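Local coordinates for protein inositol-3-phosphate synthase (Caenorhabditis elegans, PDB 1VKO) that belongs to a synthase family with a Rossmann-type domain, binds nicotinamide-adenine-dinucleotide and is found as an assembly of four chains, at residues Leu39-Phe43 with Ala511-Pro516; Ser164-Met170 with Met188-Pro193; Ala416-Tyr420 with Thr431-His435; Glu314-Val320 with Pro471-Leu476; Tyr116-Gln122 with Tyr449-Leu454. One frame throughout, in Å; residues are numbered along the deposited sequence.

Contact 1: residues Leu39-Phe43 with Ala511-Pro516; sequences LESRF and ALAGFP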
# COMPACT_ATOMS: atom_id res chain seq x y z
N LEU A 39 29.96 31.09 27.65
CA LEU A 39 30.41 29.85 28.26
C LEU A 39 31.59 29.28 27.47
O LEU A 39 31.47 28.98 26.28
CB LEU A 39 29.27 28.84 28.29
CG LEU A 39 29.48 27.55 29.08
CD1 LEU A 39 28.86 27.68 30.45
CD2 LEU A 39 28.88 26.38 28.35
N GLU A 40 32.72 29.12 28.14
CA GLU A 40 33.89 28.52 27.52
C GLU A 40 33.95 27.03 27.78
O GLU A 40 33.73 26.58 28.91
CB GLU A 40 35.19 29.19 27.98
CG GLU A 40 36.35 28.98 27.01
CD GLU A 40 37.65 28.57 27.70
OE1 GLU A 40 38.09 29.26 28.67
OE2 GLU A 40 38.24 27.56 27.25
N SER A 41 34.27 26.28 26.74
CA SER A 41 34.11 24.84 26.80
C SER A 41 35.19 24.13 26.01
O SER A 41 35.24 24.22 24.79
CB SER A 41 32.72 24.47 26.28
OG SER A 41 32.42 23.13 26.57
N ARG A 42 36.06 23.42 26.71
CA ARG A 42 37.16 22.71 26.05
C ARG A 42 36.70 21.30 25.76
O ARG A 42 36.23 20.61 26.65
CB ARG A 42 38.46 22.76 26.90
CG ARG A 42 39.47 21.59 26.71
CD ARG A 42 40.69 21.65 27.65
NE ARG A 42 40.43 22.37 28.92
CZ ARG A 42 40.72 23.67 29.15
NH1 ARG A 42 41.28 24.42 28.21
NH2 ARG A 42 40.44 24.22 30.33
N PHE A 43 36.81 20.91 24.50
CA PHE A 43 36.41 19.58 24.04
C PHE A 43 37.60 18.91 23.36
O PHE A 43 38.22 19.50 22.50
CB PHE A 43 35.23 19.73 23.07
CG PHE A 43 34.88 18.47 22.32
CD1 PHE A 43 34.37 17.36 22.99
CD2 PHE A 43 35.07 18.40 20.94
CE1 PHE A 43 34.04 16.19 22.28
CE2 PHE A 43 34.76 17.25 20.24
CZ PHE A 43 34.24 16.14 20.92
N ALA A 511 28.85 19.07 23.46
CA ALA A 511 30.23 19.61 23.50
C ALA A 511 30.31 21.10 23.88
O ALA A 511 31.11 21.49 24.75
CB ALA A 511 30.95 19.38 22.17
N LEU A 512 29.47 21.93 23.24
CA LEU A 512 29.30 23.33 23.66
C LEU A 512 28.93 23.47 25.14
O LEU A 512 29.57 24.25 25.85
CB LEU A 512 28.28 24.08 22.80
CG LEU A 512 28.58 24.07 21.30
CD1 LEU A 512 27.39 24.52 20.49
CD2 LEU A 512 29.81 24.89 20.95
N ALA A 513 27.93 22.70 25.59
CA ALA A 513 27.38 22.81 26.95
C ALA A 513 28.26 22.23 28.04
O ALA A 513 28.09 22.59 29.21
CB ALA A 513 25.99 22.20 27.05
N GLY A 514 29.16 21.32 27.66
CA GLY A 514 30.18 20.78 28.56
C GLY A 514 30.07 19.29 28.85
O GLY A 514 30.90 18.71 29.56
N PHE A 515 29.04 18.64 28.31
CA PHE A 515 28.80 17.23 28.66
C PHE A 515 28.55 16.27 27.49
O PHE A 515 27.46 15.70 27.38
CB PHE A 515 27.69 17.12 29.73
CG PHE A 515 26.48 17.98 29.47
CD1 PHE A 515 25.52 17.59 28.54
CD2 PHE A 515 26.26 19.14 30.20
CE1 PHE A 515 24.38 18.34 28.32
CE2 PHE A 515 25.12 19.93 29.98
CZ PHE A 515 24.17 19.51 29.04
N PRO A 516 29.54 16.10 26.61
CA PRO A 516 29.45 15.11 25.55
C PRO A 516 29.85 13.80 26.17
O PRO A 516 30.44 13.84 27.21
CB PRO A 516 30.52 15.55 24.53
CG PRO A 516 31.51 16.46 25.33
CD PRO A 516 30.81 16.86 26.56
O HOH W 1 30.66 26.77 24.64
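The Phe43 ring receives the methyl group of Ala511 over one face, a CH-pi contact in which CB stands 4.2 Å from the ring centroid and is displaced toward the rim. Pro516 comes to the same ring obliquely, its CG 3.8 Å from Phe43 CD1, as the two side chains run antiparallel alongside each other. Two residues earlier on strand 38-53, Ser41 turns its hydroxyl to the last turn of helix 498-513. Ser41 OG donates to Ala511 O at 2.8 Å, arriving nearly in line with the C=O bond (161°), because chi1 of -168° swings it away from its own backbone N. Leu39 supplies the other end of the row, with CD2 3.4 Å from Leu512 O. A water donates to Leu39 O and to Leu512 O, at 2.9 Å and 3.0 Å. Gly514, with positive phi, ends the helix here. Phe68 of strand 56-71 touches both Phe43 and Leu512, and Asp518 of the second subunit packs on Phe43. Carbonyls of a final helical turn commonly lack donors within the helix; here a serine hydroxyl and a water supply them, so strand and helix end are joined by polar bonds beside a small apolar patch.

Contact 2: residues Ser164-Met170 with Met188-Pro193; sequences SNLYEAM and MEPIVP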
# COMPACT_ATOMS: atom_id res chain seq x y z
N SER A 164 -1.67 39.82 -1.49
CA SER A 164 -2.62 39.24 -0.54
C SER A 164 -2.08 39.29 0.87
O SER A 164 -0.91 38.94 1.11
CB SER A 164 -2.90 37.79 -0.91
OG SER A 164 -3.49 37.73 -2.19
N ASN A 165 -2.93 39.72 1.80
CA ASN A 165 -2.56 39.77 3.22
C ASN A 165 -2.59 38.35 3.79
O ASN A 165 -3.28 37.49 3.26
CB ASN A 165 -3.55 40.65 4.02
CG ASN A 165 -4.95 40.09 4.01
OD1 ASN A 165 -5.25 39.10 4.72
ND2 ASN A 165 -5.81 40.67 3.19
N LEU A 166 -1.89 38.15 4.90
CA LEU A 166 -1.66 36.83 5.45
C LEU A 166 -2.91 36.10 5.91
O LEU A 166 -2.85 34.89 6.20
CB LEU A 166 -0.61 36.90 6.57
CG LEU A 166 0.82 37.21 6.11
CD1 LEU A 166 1.84 36.47 6.93
CD2 LEU A 166 1.04 36.85 4.66
N TYR A 167 -4.04 36.81 5.97
CA TYR A 167 -5.32 36.16 6.22
C TYR A 167 -5.86 35.54 4.94
O TYR A 167 -6.20 34.36 4.92
CB TYR A 167 -6.32 37.12 6.90
CG TYR A 167 -7.75 36.62 6.97
CD1 TYR A 167 -8.11 35.52 7.75
CD2 TYR A 167 -8.75 37.25 6.22
CE1 TYR A 167 -9.43 35.08 7.79
CE2 TYR A 167 -10.06 36.82 6.25
CZ TYR A 167 -10.40 35.74 7.03
OH TYR A 167 -11.72 35.33 7.04
N GLU A 168 -5.89 36.30 3.84
CA GLU A 168 -6.30 35.77 2.54
C GLU A 168 -5.34 34.69 2.11
O GLU A 168 -5.71 33.73 1.38
CB GLU A 168 -6.23 36.85 1.47
CG GLU A 168 -7.14 38.06 1.65
CD GLU A 168 -6.88 39.12 0.56
OE1 GLU A 168 -5.73 39.60 0.43
OE2 GLU A 168 -7.83 39.46 -0.17
N ALA A 169 -4.10 34.88 2.52
CA ALA A 169 -3.04 33.93 2.30
C ALA A 169 -3.29 32.55 2.98
O ALA A 169 -2.84 31.54 2.49
CB ALA A 169 -1.74 34.54 2.79
N MET A 170 -3.94 32.55 4.14
CA MET A 170 -4.31 31.33 4.85
C MET A 170 -5.46 30.57 4.17
O MET A 170 -5.46 29.31 4.12
CB MET A 170 -4.77 31.67 6.23
CG MET A 170 -3.71 32.04 7.20
SD MET A 170 -4.58 32.10 8.77
CE MET A 170 -3.13 31.74 9.71
N MET A 188 -3.07 38.20 11.37
CA MET A 188 -2.52 37.92 10.06
C MET A 188 -3.01 38.89 9.05
O MET A 188 -2.26 39.25 8.14
CB MET A 188 -2.96 36.54 9.61
CG MET A 188 -2.49 35.46 10.47
SD MET A 188 -0.73 35.16 10.26
CE MET A 188 -0.76 34.03 8.84
N GLU A 189 -4.27 39.30 9.19
CA GLU A 189 -4.88 40.19 8.20
C GLU A 189 -4.11 41.50 7.97
O GLU A 189 -3.94 41.90 6.82
CB GLU A 189 -6.39 40.43 8.49
CG GLU A 189 -7.12 41.17 7.36
CD GLU A 189 -8.62 41.27 7.55
OE1 GLU A 189 -9.10 41.43 8.71
OE2 GLU A 189 -9.33 41.19 6.52
N PRO A 190 -3.67 42.20 9.02
CA PRO A 190 -2.86 43.42 8.83
C PRO A 190 -1.56 43.19 8.07
O PRO A 190 -0.97 44.15 7.62
CB PRO A 190 -2.52 43.83 10.27
CG PRO A 190 -3.63 43.31 11.06
CD PRO A 190 -3.94 41.97 10.46
N ILE A 191 -1.10 41.94 7.94
CA ILE A 191 0.21 41.71 7.33
C ILE A 191 0.12 41.56 5.81
O ILE A 191 -0.49 40.63 5.30
CB ILE A 191 0.96 40.54 7.97
CG1 ILE A 191 0.83 40.56 9.49
CG2 ILE A 191 2.44 40.58 7.57
CD1 ILE A 191 1.33 39.27 10.16
N VAL A 192 0.69 42.51 5.10
CA VAL A 192 0.76 42.47 3.65
C VAL A 192 2.24 42.48 3.31
O VAL A 192 2.95 43.40 3.70
CB VAL A 192 0.06 43.68 3.02
CG1 VAL A 192 0.34 43.72 1.52
CG2 VAL A 192 -1.45 43.62 3.27
N PRO A 193 2.72 41.45 2.60
CA PRO A 193 4.15 41.35 2.28
C PRO A 193 4.64 42.50 1.43
O PRO A 193 3.87 43.04 0.64
CB PRO A 193 4.22 40.06 1.46
CG PRO A 193 3.01 39.28 1.88
CD PRO A 193 1.95 40.31 2.05
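Leu166 sits at the centre of this contact, its backbone N donating to Ile191 O at 2.9 Å almost straight down the carbonyl bond (163°). Its side chain meets three partners: Leu166 CB lies 3.7 Å from Met188 CE, Leu166 CG 3.8 Å from Ile191 CB, and Leu166 CD2 brushes Pro193 CG. Met188, folded at its second and third torsions, curls its methyl back to Met170, whose chain lies roughly perpendicular to it. A capping box sets the geometry of the first segment. Asn165 OD1 accepts from Tyr167 N at 2.9 Å and, from above its carbonyl plane, from Glu168 N at 3.0 Å, while Glu168 OE1 takes the N-H of Asn165 in return. A chi1 of 64° bends the Asn165 amide back over the start of the turn for this. Tyr167 and Glu189 run side by side, CB to CB 3.7 Å, and their polar ends go to helix 178-188: Tyr167 OH to Glu182, Glu189 to Arg185 in a salt bridge. The helix entry at 164-170 and the type I turn at the end of helix 178-188 thus close together, while Val93 of helix 87-100 touches both Leu166 and Met188.

Contact 3: residues Ala416-Tyr420 with Thr431-His435; sequences AMDEY and TFVVH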
# COMPACT_ATOMS: atom_id res chain seq x y z
N ALA A 416 3.01 10.64 -1.08
CA ALA A 416 4.28 10.07 -1.46
C ALA A 416 4.09 8.56 -1.60
O ALA A 416 3.71 7.90 -0.66
CB ALA A 416 5.38 10.41 -0.43
N MET A 417 4.31 8.03 -2.80
CA MET A 417 4.18 6.59 -3.03
C MET A 417 5.52 6.05 -3.49
O MET A 417 6.08 6.51 -4.50
CB MET A 417 3.07 6.30 -4.04
CG MET A 417 1.68 6.54 -3.43
SD MET A 417 0.26 6.47 -4.54
CE MET A 417 0.06 4.71 -4.85
N ASP A 418 6.05 5.10 -2.73
CA ASP A 418 7.41 4.62 -2.93
C ASP A 418 7.48 3.12 -2.99
O ASP A 418 6.71 2.41 -2.32
CB ASP A 418 8.33 5.09 -1.80
CG ASP A 418 8.49 6.60 -1.76
OD1 ASP A 418 7.47 7.31 -1.63
OD2 ASP A 418 9.60 7.19 -1.81
N GLU A 419 8.41 2.62 -3.80
CA GLU A 419 8.76 1.20 -3.78
C GLU A 419 10.27 1.03 -3.58
O GLU A 419 11.07 1.52 -4.38
CB GLU A 419 8.29 0.52 -5.07
CG GLU A 419 8.25 -0.98 -4.96
CD GLU A 419 8.17 -1.66 -6.32
OE1 GLU A 419 9.16 -1.55 -7.07
OE2 GLU A 419 7.13 -2.30 -6.61
N TYR A 420 10.67 0.34 -2.51
CA TYR A 420 12.08 -0.08 -2.34
C TYR A 420 12.25 -1.59 -2.56
O TYR A 420 11.56 -2.40 -1.92
CB TYR A 420 12.61 0.28 -0.95
CG TYR A 420 12.64 1.79 -0.62
CD1 TYR A 420 11.45 2.53 -0.43
CD2 TYR A 420 13.87 2.45 -0.43
CE1 TYR A 420 11.50 3.94 -0.11
CE2 TYR A 420 13.93 3.84 -0.11
CZ TYR A 420 12.76 4.57 0.05
OH TYR A 420 12.87 5.89 0.37
N THR A 431 10.95 -6.54 -0.68
CA THR A 431 10.28 -5.45 -1.32
C THR A 431 9.43 -4.71 -0.26
O THR A 431 8.58 -5.32 0.40
CB THR A 431 9.39 -5.96 -2.49
OG1 THR A 431 10.17 -6.79 -3.38
CG2 THR A 431 8.94 -4.79 -3.37
N PHE A 432 9.69 -3.43 -0.10
CA PHE A 432 8.86 -2.55 0.76
C PHE A 432 8.07 -1.62 -0.15
O PHE A 432 8.66 -0.87 -0.93
CB PHE A 432 9.71 -1.66 1.70
CG PHE A 432 10.82 -2.39 2.49
CD1 PHE A 432 12.00 -2.82 1.86
CD2 PHE A 432 10.69 -2.57 3.88
CE1 PHE A 432 13.03 -3.47 2.60
CE2 PHE A 432 11.72 -3.21 4.65
CZ PHE A 432 12.89 -3.67 4.00
N VAL A 433 6.75 -1.68 -0.07
CA VAL A 433 5.87 -0.68 -0.71
C VAL A 433 5.35 0.28 0.38
O VAL A 433 4.92 -0.18 1.42
CB VAL A 433 4.65 -1.33 -1.45
CG1 VAL A 433 3.76 -0.24 -2.11
CG2 VAL A 433 5.10 -2.40 -2.48
N VAL A 434 5.35 1.60 0.12
CA VAL A 434 5.04 2.64 1.14
C VAL A 434 4.04 3.70 0.66
O VAL A 434 4.16 4.20 -0.46
CB VAL A 434 6.34 3.40 1.57
CG1 VAL A 434 6.04 4.52 2.57
CG2 VAL A 434 7.34 2.46 2.17
N HIS A 435 3.07 4.07 1.49
CA HIS A 435 2.20 5.23 1.22
C HIS A 435 2.21 6.24 2.40
O HIS A 435 1.86 5.88 3.52
CB HIS A 435 0.77 4.81 0.82
CG HIS A 435 -0.12 5.98 0.46
ND1 HIS A 435 -0.44 6.31 -0.84
CD2 HIS A 435 -0.77 6.89 1.24
CE1 HIS A 435 -1.22 7.37 -0.85
NE2 HIS A 435 -1.44 7.74 0.40
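Met417 leaves its strand with CG beside the backbone N (chi1 -71°), whereas His435 has CG anti to its own N (chi1 -177°), and these torsions bring the thioether chain obliquely against the imidazole. The setting is a beta hairpin of strands 413-423 and 429-439, running antiparallel in a mixed sheet. Met417 CG is 3.4 Å from His435 ND1, and Met417 SD lies at the ring edge, 4.8 Å from the His435 centroid, a sulfur-aromatic contact. ND1 is buried here with no polar partner in the model. Asp418 with Val434 and Tyr420 with Phe432 are hydrogen-bonded pairs; in the former, Val434 N donates to Asp418 O at 2.9 Å. Glu419 with Val433 and Met417 with His435 are non-hydrogen-bonded pairs and point to the opposite face. That face meets the third subunit, whose Arg415 forms a salt bridge with Glu419, and strand 429-439 continues the sheet into the second subunit. On the face of Tyr420 and Phe432, both rings meet Phe336 of helix 329-342 edge-to-face, and Asp418 bonds Gln329, one of the pyrophosphate-pocket residues, and Ser352. Tyr420 O takes the N-H of Phe432 at 2.8 Å and also sits in the plane of the Phe432 ring, 3.8 Å from CD1.

Contact 4: residues Glu314-Val320 with Pro471-Leu476; sequences ERHKVFV and PFHSVL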
# COMPACT_ATOMS: atom_id res chain seq x y z
N GLU A 314 31.79 34.29 2.76
CA GLU A 314 33.06 34.10 3.50
C GLU A 314 33.67 35.48 3.80
O GLU A 314 34.11 35.75 4.91
CB GLU A 314 34.08 33.22 2.72
CG GLU A 314 33.95 31.69 2.83
CD GLU A 314 34.65 30.90 1.70
OE1 GLU A 314 35.14 31.50 0.70
OE2 GLU A 314 34.71 29.64 1.78
N ARG A 315 33.66 36.34 2.79
CA ARG A 315 34.28 37.65 2.87
C ARG A 315 33.53 38.59 3.78
O ARG A 315 34.12 39.53 4.31
CB ARG A 315 34.38 38.25 1.47
CG ARG A 315 35.78 38.73 1.12
CD ARG A 315 36.01 38.94 -0.36
NE ARG A 315 35.07 39.92 -0.89
CZ ARG A 315 34.96 40.19 -2.18
NH1 ARG A 315 35.74 39.55 -3.03
NH2 ARG A 315 34.08 41.11 -2.61
N HIS A 316 32.25 38.35 3.98
CA HIS A 316 31.43 39.28 4.77
C HIS A 316 31.06 38.76 6.16
O HIS A 316 30.36 39.43 6.92
CB HIS A 316 30.20 39.75 3.99
CG HIS A 316 30.47 40.94 3.12
ND1 HIS A 316 31.05 40.84 1.88
CD2 HIS A 316 30.25 42.26 3.33
CE1 HIS A 316 31.18 42.04 1.35
NE2 HIS A 316 30.70 42.92 2.21
N LYS A 317 31.57 37.57 6.48
CA LYS A 317 31.41 36.96 7.80
C LYS A 317 29.96 36.65 8.19
O LYS A 317 29.50 36.91 9.31
CB LYS A 317 32.15 37.78 8.88
CG LYS A 317 33.59 37.33 9.16
CD LYS A 317 34.51 37.40 7.93
CE LYS A 317 35.97 37.65 8.36
N VAL A 318 29.27 36.05 7.23
CA VAL A 318 27.86 35.69 7.34
C VAL A 318 27.68 34.19 6.98
O VAL A 318 28.53 33.61 6.28
CB VAL A 318 27.07 36.67 6.44
CG1 VAL A 318 26.34 35.98 5.32
CG2 VAL A 318 26.21 37.63 7.29
N PHE A 319 26.63 33.55 7.50
CA PHE A 319 26.40 32.13 7.20
C PHE A 319 25.41 31.95 6.08
O PHE A 319 24.43 32.70 6.01
CB PHE A 319 25.85 31.34 8.40
CG PHE A 319 26.83 31.16 9.53
CD1 PHE A 319 27.97 30.37 9.38
CD2 PHE A 319 26.59 31.74 10.77
CE1 PHE A 319 28.86 30.21 10.44
CE2 PHE A 319 27.48 31.59 11.83
CZ PHE A 319 28.61 30.82 11.67
N VAL A 320 25.68 30.96 5.23
CA VAL A 320 24.73 30.54 4.21
C VAL A 320 24.24 29.12 4.49
O VAL A 320 24.91 28.39 5.22
CB VAL A 320 25.22 30.78 2.74
CG1 VAL A 320 25.41 32.24 2.52
CG2 VAL A 320 26.52 29.99 2.38
N PRO A 471 34.50 32.17 14.31
CA PRO A 471 33.25 31.45 14.02
C PRO A 471 33.46 30.24 13.10
O PRO A 471 34.44 30.16 12.37
CB PRO A 471 32.42 32.49 13.28
CG PRO A 471 33.45 33.32 12.57
CD PRO A 471 34.56 33.46 13.59
N PHE A 472 32.52 29.31 13.13
CA PHE A 472 32.49 28.22 12.13
C PHE A 472 32.56 28.73 10.67
O PHE A 472 32.31 29.91 10.40
CB PHE A 472 31.22 27.40 12.35
CG PHE A 472 31.14 26.74 13.72
CD1 PHE A 472 32.30 26.33 14.40
CD2 PHE A 472 29.90 26.46 14.29
CE1 PHE A 472 32.23 25.69 15.64
CE2 PHE A 472 29.80 25.82 15.54
CZ PHE A 472 30.98 25.44 16.22
N HIS A 473 32.89 27.84 9.72
CA HIS A 473 32.79 28.17 8.28
C HIS A 473 31.43 28.79 7.92
O HIS A 473 30.42 28.42 8.51
CB HIS A 473 33.03 26.91 7.43
CG HIS A 473 33.34 27.21 5.99
ND1 HIS A 473 32.38 27.66 5.11
CD2 HIS A 473 34.49 27.14 5.29
CE1 HIS A 473 32.94 27.85 3.92
NE2 HIS A 473 34.21 27.54 4.01
N SER A 474 31.40 29.74 6.97
CA SER A 474 30.16 30.39 6.51
C SER A 474 29.09 29.42 6.02
O SER A 474 27.90 29.68 6.21
CB SER A 474 30.43 31.38 5.37
OG SER A 474 31.38 32.35 5.73
N VAL A 475 29.50 28.35 5.35
CA VAL A 475 28.54 27.41 4.76
C VAL A 475 28.18 26.46 5.84
O VAL A 475 28.93 25.48 6.07
CB VAL A 475 29.13 26.56 3.60
CG1 VAL A 475 28.06 25.59 3.05
CG2 VAL A 475 29.64 27.43 2.48
N LEU A 476 27.07 26.71 6.53
CA LEU A 476 26.85 25.95 7.73
C LEU A 476 26.11 24.66 7.54
O LEU A 476 24.87 24.58 7.62
CB LEU A 476 26.45 26.80 8.96
CG LEU A 476 25.04 27.17 9.37
CD1 LEU A 476 25.11 28.09 10.54
CD2 LEU A 476 24.40 27.84 8.24
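Val320 and Val475 form a single backbone bridge, Val320 N donating to Ser474 O at 2.7 Å and Leu476 N returning to Val320 O at 3.0 Å. Next to it the Phe319 ring is set among carbonyls at its rim and a methyl on one face. Leu476 CD1 lies over that face, 3.7 Å from Phe319 CG, in a CH-pi contact, and the two side chains stand nearly perpendicular. At the edge, in the ring plane, His473 O is 3.1 Å from Phe319 CE1 and Ser474 O is 3.2 Å from Phe319 CD1, so the weakly positive ring hydrogens probably face the two carbonyl oxygens. Helix 307-316, preceding this corner, ends in a Schellman motif with Lys317 at positive phi, and after Val318 and Phe319 the chain enters strand 320-321. Helix and strand are the close of a beta-alpha-beta unit from strand 295-298, at the outer side of the parallel Rossmann-type sheet. Val320 CG2 meets Val475 CG2 at 4.0 Å, and Ala458 of helix 440-458 touches both Phe319 and Leu476. Phe472 turns its ring to Phe526 of the second subunit, edge-to-face. The imidazole of His473 is fixed by Val475 N, which donates to ND1 at 3.0 Å, practically straight (174°) and in the ring plane. Across the contact His473 NE2 lies 3.1 Å from Glu314 OE2, the carboxylate plane turned 68° from the ring.

Contact 5: residues Tyr116-Gln122 with Tyr449-Leu454; sequences YFGSVTQ and YDLAIL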
# COMPACT_ATOMS: atom_id res chain seq x y z
N TYR A 116 4.35 22.94 18.56
CA TYR A 116 5.55 22.99 17.71
C TYR A 116 6.06 21.61 17.45
O TYR A 116 7.25 21.43 17.37
CB TYR A 116 6.72 23.84 18.29
CG TYR A 116 6.48 25.35 18.25
CD1 TYR A 116 6.21 25.99 17.06
CD2 TYR A 116 6.49 26.11 19.41
CE1 TYR A 116 5.95 27.32 17.01
CE2 TYR A 116 6.25 27.48 19.37
CZ TYR A 116 5.98 28.07 18.17
OH TYR A 116 5.69 29.40 18.10
N PHE A 117 5.18 20.63 17.27
CA PHE A 117 5.66 19.30 16.91
C PHE A 117 6.37 19.29 15.54
O PHE A 117 6.14 20.14 14.68
CB PHE A 117 4.52 18.27 16.93
CG PHE A 117 4.15 17.79 18.31
CD1 PHE A 117 4.59 18.46 19.46
CD2 PHE A 117 3.30 16.69 18.46
CE1 PHE A 117 4.23 18.03 20.74
CE2 PHE A 117 2.91 16.24 19.74
CZ PHE A 117 3.37 16.92 20.88
N GLY A 118 7.26 18.33 15.36
CA GLY A 118 8.04 18.28 14.15
C GLY A 118 9.12 19.32 14.02
O GLY A 118 9.72 19.43 12.95
N SER A 119 9.37 20.09 15.10
CA SER A 119 10.56 20.94 15.22
C SER A 119 11.62 20.09 15.94
O SER A 119 11.36 19.65 17.05
CB SER A 119 10.21 22.18 16.07
OG SER A 119 11.25 23.17 16.07
N VAL A 120 12.76 19.80 15.33
CA VAL A 120 13.84 19.15 16.10
C VAL A 120 14.20 19.99 17.34
O VAL A 120 14.28 19.45 18.46
CB VAL A 120 15.11 18.85 15.28
CG1 VAL A 120 16.21 18.26 16.15
CG2 VAL A 120 14.82 17.87 14.16
N THR A 121 14.39 21.29 17.16
CA THR A 121 14.91 22.11 18.26
C THR A 121 13.92 22.22 19.41
O THR A 121 14.34 22.27 20.54
CB THR A 121 15.36 23.50 17.79
OG1 THR A 121 14.27 24.21 17.18
CG2 THR A 121 16.42 23.38 16.69
N GLN A 122 12.62 22.22 19.11
CA GLN A 122 11.61 22.46 20.12
C GLN A 122 11.16 21.18 20.77
O GLN A 122 10.64 21.24 21.87
CB GLN A 122 10.38 23.22 19.58
CG GLN A 122 10.62 24.62 19.05
CD GLN A 122 11.49 25.49 19.98
OE1 GLN A 122 12.60 25.90 19.61
NE2 GLN A 122 10.99 25.78 21.18
N TYR A 449 11.42 27.07 11.25
CA TYR A 449 11.79 27.54 12.59
C TYR A 449 13.13 26.95 12.98
O TYR A 449 13.94 27.64 13.53
CB TYR A 449 10.77 27.24 13.68
CG TYR A 449 9.36 27.63 13.42
CD1 TYR A 449 9.03 28.82 12.79
CD2 TYR A 449 8.32 26.80 13.84
CE1 TYR A 449 7.70 29.17 12.58
CE2 TYR A 449 7.00 27.14 13.64
CZ TYR A 449 6.70 28.31 13.01
OH TYR A 449 5.39 28.59 12.76
N ASP A 450 13.40 25.68 12.64
CA ASP A 450 14.67 25.10 13.03
C ASP A 450 15.86 25.72 12.32
O ASP A 450 16.94 25.91 12.94
CB ASP A 450 14.71 23.60 12.80
CG ASP A 450 13.69 22.84 13.65
OD1 ASP A 450 13.51 23.19 14.84
OD2 ASP A 450 13.04 21.85 13.20
N LEU A 451 15.72 25.99 11.02
CA LEU A 451 16.86 26.56 10.27
C LEU A 451 17.22 27.94 10.87
O LEU A 451 18.38 28.23 11.19
CB LEU A 451 16.55 26.65 8.78
CG LEU A 451 16.42 25.34 7.98
CD1 LEU A 451 15.48 25.55 6.81
CD2 LEU A 451 17.77 24.80 7.50
N ALA A 452 16.22 28.78 11.05
CA ALA A 452 16.47 30.09 11.62
C ALA A 452 17.19 29.87 12.97
O ALA A 452 18.18 30.55 13.27
CB ALA A 452 15.16 30.86 11.80
N ILE A 453 16.71 28.90 13.75
CA ILE A 453 17.06 28.83 15.16
C ILE A 453 18.49 28.31 15.31
O ILE A 453 19.28 28.83 16.09
CB ILE A 453 15.98 28.04 15.94
CG1 ILE A 453 14.75 28.94 16.16
CG2 ILE A 453 16.50 27.50 17.28
CD1 ILE A 453 13.55 28.25 16.74
N LEU A 454 18.84 27.31 14.53
CA LEU A 454 20.19 26.81 14.57
C LEU A 454 21.18 27.83 14.01
O LEU A 454 22.36 27.82 14.40
CB LEU A 454 20.28 25.49 13.80
CG LEU A 454 19.48 24.41 14.49
CD1 LEU A 454 19.20 23.29 13.55
CD2 LEU A 454 20.13 23.92 15.82
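Asp450 and Thr121 pass each other in opposite directions, and their meeting puts a carboxylate from helix 440-458 at the N-terminus of the short helix 120-123. This is N-terminal helix capping, with Ser119 as the N-cap residue and the aspartate accepting from the first N-H groups of the helix. OD1 accepts three bonds. The Ser119 hydroxyl donates at 2.6 Å (OG to Asp450 OD1) on the syn side, somewhat out of the carboxylate plane. Thr121 OG1 arrives nearly along the C-O axis of Asp450 OD1 at 2.7 Å, and Thr121 N comes to the same OD1 from above the plane at 3.1 Å. Asp450 OD2 in turn accepts from Val120 N at 3.0 Å. Thr121 can offer both its N-H and its hydroxyl because chi1 of 58° tucks OG1 between its backbone N and carbonyl carbon. Four donors at a helix start would probably favour the ionised form of this buried carboxylate. Ser119 OG, while donating to it, accepts a weak bond from Gln122 N, so this hydroxyl both caps the short helix and binds the carboxylate.

Beside this polar cluster the rings of Tyr116 and Tyr449 stand nearly perpendicular, planes at 87°, and touch obliquely through Tyr116 CE1 and Tyr449 CE2 at 3.5 Å. Their hydroxyls part: that of Tyr116 bonds Asn152, that of Tyr449 the carbonyl of Ala92. Phe425 of the second subunit packs on Tyr116. On the other branch of Thr121, the methyl CG2 lies 3.8 Å from Leu454 CD2.

Contacts 2 and 3 lie nearest the bound ligands. The side chain of Pro193 in contact 2 is about 7 Å from nicotinamide-adenine-dinucleotide, and that of Ala416 in contact 3 about 6 Å from pyrophosphate, although the two contacts are 38 Å apart between centres. Contact 5 is the most central, about 9 Å from the middle of the chain, and its helix 440-458 directly follows the second hairpin strand of contact 3, 28 Å away between centres. Contacts 4 and 5 alternate along the sequence and approach to about 5 Å at their nearest atoms. Contact 1 also comes within about 5 Å of contact 4. All but contact 2 touch the second subunit.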